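Local coordinates for protein-tyrosine-phosphatase (Vibrio vulnificus, PDB 7DHF) that probably removes phosphate from phosphotyrosine in proteins, as a member of the low-molecular-weight protein tyrosine phosphatase family, at residues A134-L137 with I138-A142. The protein carries 1 engineered substitution. Numbering follows the deposited sequence.
Sequences AYQL and IDEAA
With CG of Gln-136 anti to its own N (chi1 -178°), the bend at the next bond brings NE2 back within bonding distance of Glu-140, one turn later, which arrives with CG beside its backbone N and the rest of the chain extended. This is the i to i+4 side-chain pairing of an alpha helix, in 128-146, the C-terminal helix of the alpha/beta fold of low-molecular-weight tyrosine phosphatases, which has a four-stranded parallel sheet. NE2 of Gln-136 donates to OE2 of Glu-140 over 2.7 Å, almost straight at 175°. The oxygen lies in the amide plane and accepts through its anti lone pair, while amide and carboxylate planes are turned 69° apart. Long polar chains suit this outer side of the helix, and the other amide atom is used as well: OE1 of Gln-136 accepts from a water 2.8 Å away, which also reaches OD2 of Asp-139 weakly. The stronger partner of Asp-139 is Gln-143, bound through OD1.

The buried side chain of Tyr-135 touches helices 18-29 and 54-61; a large aromatic residue can meet both. Its CE2 approaches CB of Asp-139 obliquely at 4.0 Å. The side chains of Ile-138 and Ala-141 both touch Phe-111; a branched aliphatic chain and a small methyl suit this buried, apolar face. The side chain of Ile-138 lies about 4 Å from that of Arg-18, predicted to belong to the active site, so this face borders the probable catalytic region. Main-chain i to i+4 hydrogen bonds join the turns, among them Glu-140 N to Gln-136 O at 3.0 Å, and CG of Glu-140 rests 3.3 Å from that same carbonyl oxygen of Gln-136.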
# COMPACT_ATOMS: atom_id res chain seq x y z
N ALA A 134 7.16 -9.47 4.32
CA ALA A 134 6.27 -8.35 4.02
C ALA A 134 4.90 -8.84 3.59
O ALA A 134 3.87 -8.32 4.04
CB ALA A 134 6.89 -7.46 2.94
N TYR A 135 4.85 -9.85 2.71
CA TYR A 135 3.57 -10.36 2.26
C TYR A 135 2.76 -10.92 3.43
O TYR A 135 1.55 -10.70 3.51
CB TYR A 135 3.74 -11.43 1.17
CG TYR A 135 2.41 -11.79 0.56
CD1 TYR A 135 1.94 -11.14 -0.56
CD2 TYR A 135 1.59 -12.75 1.15
CE1 TYR A 135 0.71 -11.44 -1.11
CE2 TYR A 135 0.35 -13.06 0.62
CZ TYR A 135 -0.08 -12.40 -0.51
OH TYR A 135 -1.31 -12.70 -1.06
N GLN A 136 3.42 -11.64 4.33
CA GLN A 136 2.72 -12.21 5.48
C GLN A 136 2.04 -11.13 6.30
O GLN A 136 0.86 -11.24 6.64
CB GLN A 136 3.71 -13.00 6.34
CG GLN A 136 3.07 -13.67 7.55
CD GLN A 136 2.11 -14.78 7.16
OE1 GLN A 136 2.31 -15.45 6.15
NE2 GLN A 136 1.08 -14.98 7.97
N LEU A 137 2.78 -10.07 6.64
CA LEU A 137 2.19 -8.99 7.42
C LEU A 137 1.08 -8.29 6.65
O LEU A 137 0.03 -7.98 7.21
CB LEU A 137 3.27 -7.98 7.83
CG LEU A 137 4.35 -8.49 8.79
CD1 LEU A 137 5.39 -7.41 9.04
CD2 LEU A 137 3.76 -8.97 10.11
N ILE A 138 1.30 -8.04 5.36
CA ILE A 138 0.28 -7.39 4.55
C ILE A 138 -0.98 -8.25 4.51
O ILE A 138 -2.10 -7.74 4.64
CB ILE A 138 0.83 -7.09 3.14
CG1 ILE A 138 1.89 -5.99 3.22
CG2 ILE A 138 -0.29 -6.70 2.18
CD1 ILE A 138 2.67 -5.78 1.95
N ASP A 139 -0.81 -9.56 4.33
CA ASP A 139 -1.95 -10.47 4.27
C ASP A 139 -2.73 -10.45 5.58
O ASP A 139 -3.95 -10.26 5.58
CB ASP A 139 -1.43 -11.87 3.95
CG ASP A 139 -2.54 -12.87 3.67
OD1 ASP A 139 -3.69 -12.44 3.42
OD2 ASP A 139 -2.26 -14.08 3.68
N GLU A 140 -2.04 -10.66 6.70
CA GLU A 140 -2.72 -10.63 8.00
C GLU A 140 -3.41 -9.30 8.23
O GLU A 140 -4.56 -9.25 8.70
CB GLU A 140 -1.70 -10.88 9.11
CG GLU A 140 -1.09 -12.28 9.12
CD GLU A 140 -0.11 -12.47 10.26
OE1 GLU A 140 -0.27 -11.80 11.30
OE2 GLU A 140 0.82 -13.29 10.11
N ALA A 141 -2.73 -8.20 7.92
CA ALA A 141 -3.29 -6.87 8.15
C ALA A 141 -4.50 -6.62 7.26
O ALA A 141 -5.50 -6.04 7.71
CB ALA A 141 -2.21 -5.82 7.90
N ALA A 142 -4.43 -7.04 6.00
CA ALA A 142 -5.52 -6.81 5.06
C ALA A 142 -6.75 -7.63 5.42
O ALA A 142 -7.88 -7.14 5.31
CB ALA A 142 -5.06 -7.14 3.64
O HOH W 1 1.00 -15.15 3.75